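Long-range contact in probable tautomerase ywhB (PDB 2OPA), which is a probable tautomerase of the tautomerase superfamily, a small beta-alpha-beta protein that assembles as a hexamer and here binds 2-fluoro-3-(4-hydroxyphenyl)-2E-propeneoate: residues V5-G10 and V40-M45. Residues are numbered along the deposited sequence; the frame is centred on the assembly and turned at random.
Sequences VKMLEG and VFIEEM. With FHC (2-fluoro-3-(4-hydroxyphenyl)-2E-propeneoate), chain C.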
loop_
_atom_site.group_PDB
_atom_site.type_symbol
_atom_site.label_atom_id
_atom_site.label_comp_id
_atom_site.label_asym_id
_atom_site.label_seq_id
_atom_site.Cartn_x
_atom_site.Cartn_y
_atom_site.Cartn_z
ATOM N N VAL A 5 5.314 -0.530 -9.002
ATOM C CA VAL A 5 4.642 -0.618 -10.290
ATOM C C VAL A 5 3.690 -1.792 -10.214
ATOM O O VAL A 5 4.119 -2.937 -10.112
ATOM C CB VAL A 5 5.628 -0.872 -11.459
ATOM C CG1 VAL A 5 4.862 -0.908 -12.769
ATOM C CG2 VAL A 5 6.687 0.208 -11.507
ATOM N N LYS A 6 2.398 -1.504 -10.241
ATOM C CA LYS A 6 1.385 -2.542 -10.179
ATOM C C LYS A 6 0.814 -2.721 -11.586
ATOM O O LYS A 6 0.247 -1.793 -12.163
ATOM C CB LYS A 6 0.293 -2.140 -9.181
ATOM C CG LYS A 6 -0.840 -3.147 -9.059
ATOM C CD LYS A 6 -1.902 -2.707 -8.055
ATOM C CE LYS A 6 -1.393 -2.796 -6.631
ATOM N NZ LYS A 6 -0.991 -4.193 -6.281
ATOM N N MET A 7 0.992 -3.911 -12.148
ATOM C CA MET A 7 0.506 -4.204 -13.494
ATOM C C MET A 7 0.042 -5.645 -13.606
ATOM O O MET A 7 0.357 -6.468 -12.756
ATOM C CB MET A 7 1.611 -3.953 -14.525
ATOM C CG MET A 7 2.879 -4.743 -14.268
ATOM S SD MET A 7 4.196 -4.376 -15.437
ATOM C CE MET A 7 5.396 -5.634 -15.005
ATOM N N LEU A 8 -0.704 -5.937 -14.665
ATOM C CA LEU A 8 -1.219 -7.277 -14.913
ATOM C C LEU A 8 -0.132 -8.281 -15.256
ATOM O O LEU A 8 0.921 -7.925 -15.783
ATOM C CB LEU A 8 -2.234 -7.257 -16.067
ATOM C CG LEU A 8 -3.610 -6.631 -15.819
ATOM C CD1 LEU A 8 -4.385 -6.585 -17.123
ATOM C CD2 LEU A 8 -4.376 -7.441 -14.777
ATOM N N GLU A 9 -0.398 -9.545 -14.950
ATOM C CA GLU A 9 0.528 -10.620 -15.288
ATOM C C GLU A 9 0.588 -10.619 -16.815
ATOM O O GLU A 9 -0.341 -10.140 -17.475
ATOM C CB GLU A 9 -0.019 -11.969 -14.821
ATOM C CG GLU A 9 -0.250 -12.085 -13.325
ATOM C CD GLU A 9 -0.920 -13.397 -12.940
ATOM O OE1 GLU A 9 -1.907 -13.771 -13.612
ATOM O OE2 GLU A 9 -0.474 -14.043 -11.964
ATOM N N GLY A 10 1.667 -11.146 -17.383
ATOM C CA GLY A 10 1.762 -11.183 -18.833
ATOM C C GLY A 10 3.031 -10.611 -19.435
ATOM O O GLY A 10 3.303 -10.822 -20.621
ATOM N N VAL A 40 12.675 -0.045 -6.593
ATOM C CA VAL A 40 11.506 -0.361 -7.397
ATOM C C VAL A 40 10.913 -1.724 -7.026
ATOM O O VAL A 40 11.632 -2.720 -6.922
ATOM C CB VAL A 40 11.842 -0.363 -8.911
ATOM C CG1 VAL A 40 10.594 -0.668 -9.720
ATOM C CG2 VAL A 40 12.414 0.980 -9.322
ATOM N N PHE A 41 9.600 -1.749 -6.812
ATOM C CA PHE A 41 8.897 -2.984 -6.489
ATOM C C PHE A 41 7.932 -3.249 -7.630
ATOM O O PHE A 41 7.259 -2.331 -8.097
ATOM C CB PHE A 41 8.056 -2.861 -5.210
ATOM C CG PHE A 41 8.825 -2.440 -3.994
ATOM C CD1 PHE A 41 8.764 -1.124 -3.538
ATOM C CD2 PHE A 41 9.585 -3.361 -3.281
ATOM C CE1 PHE A 41 9.446 -0.734 -2.379
ATOM C CE2 PHE A 41 10.269 -2.981 -2.126
ATOM C CZ PHE A 41 10.197 -1.666 -1.676
ATOM N N ILE A 42 7.870 -4.490 -8.091
ATOM C CA ILE A 42 6.920 -4.835 -9.133
ATOM C C ILE A 42 5.870 -5.723 -8.484
ATOM O O ILE A 42 6.198 -6.716 -7.832
ATOM C CB ILE A 42 7.562 -5.621 -10.295
ATOM C CG1 ILE A 42 8.478 -4.709 -11.110
ATOM C CG2 ILE A 42 6.465 -6.200 -11.188
ATOM C CD1 ILE A 42 9.270 -5.437 -12.192
ATOM N N GLU A 43 4.610 -5.346 -8.644
ATOM C CA GLU A 43 3.501 -6.112 -8.098
ATOM C C GLU A 43 2.605 -6.523 -9.256
ATOM O O GLU A 43 2.059 -5.678 -9.961
ATOM C CB GLU A 43 2.715 -5.270 -7.097
ATOM C CG GLU A 43 3.352 -5.220 -5.723
ATOM C CD GLU A 43 2.721 -4.186 -4.809
ATOM O OE1 GLU A 43 1.556 -3.796 -5.049
ATOM O OE2 GLU A 43 3.394 -3.774 -3.841
ATOM N N GLU A 44 2.467 -7.825 -9.457
ATOM C CA GLU A 44 1.641 -8.326 -10.535
ATOM C C GLU A 44 0.211 -8.594 -10.110
ATOM O O GLU A 44 -0.042 -9.107 -9.026
ATOM C CB GLU A 44 2.257 -9.589 -11.109
ATOM C CG GLU A 44 3.354 -9.283 -12.101
ATOM C CD GLU A 44 3.922 -10.516 -12.733
ATOM O OE1 GLU A 44 4.392 -10.426 -13.880
ATOM O OE2 GLU A 44 3.910 -11.576 -12.078
ATOM N N MET A 45 -0.726 -8.229 -10.974
ATOM C CA MET A 45 -2.138 -8.427 -10.698
ATOM C C MET A 45 -2.727 -9.520 -11.577
ATOM O O MET A 45 -2.332 -9.691 -12.728
ATOM C CB MET A 45 -2.920 -7.145 -10.968
ATOM C CG MET A 45 -2.541 -5.951 -10.137
ATOM S SD MET A 45 -3.623 -4.570 -10.583
ATOM C CE MET A 45 -2.939 -4.063 -12.160
HETATM C C1 FHC C . -4.967 -2.103 -17.664
HETATM C C7 FHC C . -4.005 -2.132 -16.542
HETATM C C8 FHC C . -2.717 -2.527 -16.323
HETATM C C9 FHC C . -1.706 -3.131 -17.228
HETATM O O3 FHC C . -2.044 -3.355 -18.502
HETATM O O2 FHC C . -0.596 -3.421 -16.846
HETATM F F1 FHC C . -2.251 -2.348 -15.061
HETATM C C6 FHC C . -6.273 -1.573 -17.412
HETATM C C5 FHC C . -7.218 -1.528 -18.449
HETATM C C4 FHC C . -6.925 -1.995 -19.744
HETATM O O1 FHC C . -7.868 -1.937 -20.737
HETATM C C3 FHC C . -5.635 -2.526 -20.016
HETATM C C2 FHC C . -4.682 -2.575 -18.987
HETATM O O HOH W 1 3.615 -8.673 -15.827
HETATM O O HOH W 2 3.955 -12.163 -16.085
#
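Val5 to Leu8 pair in parallel with Ile42 to Met45, the short strand axes crossing at -28°, through a ladder in which Val5, Met7 and Glu9 of one strand and its exit bond to Phe41, Glu43 and Met45 of the other. Within these segments the first rung is Val5 N to Phe41 O (2.8 Å, 172°), and the last lies past the strand proper, where Glu9 N reaches Met45 O at 2.9 Å. On the face bearing Lys6, Glu43 and Met45, the Lys6 chain leaves with CG anti to the backbone N (chi1 179°) and bends at its last two torsions, which bring NZ round to Glu43 OE1. This salt bridge, 2.9 Å from NZ to OE1, meets the oxygen nearly end-on; Glu43 OE2 of a fourth subunit is a second, weak and long, partner of NZ. The lysine's aliphatic part lies crosswise on the thioether of Met45, Lys6 CG standing 3.5 Å from Met45 SD, and CD2 of Leu8 touches CB of the same methionine. On the opposite face, which carries Val5, Met7, Ile42 and Glu44, Met7 CE meets Ile42 CG2 at 4.0 Å, and Val5 and Met7 both pack on Leu19 of helix 13-31, the connection of this beta-alpha-beta crossover. At the strand ends Glu44 OE1 is salt-bridged to Lys16 and takes bonds from two waters, one of which also donates to Leu8 O while the other accepts from Gly10 N. 2-Fluoro-3-(4-hydroxyphenyl)-2E-propeneoate sits against the same end: Met45 CE is 3.4 Å from F1, and Leu8 N gives O2 a weak bond. The pairing probably holds four of the six pocket residues in place, and Leu8 O, bonded to Arg11 NH1, probably helps to position that ligand donor.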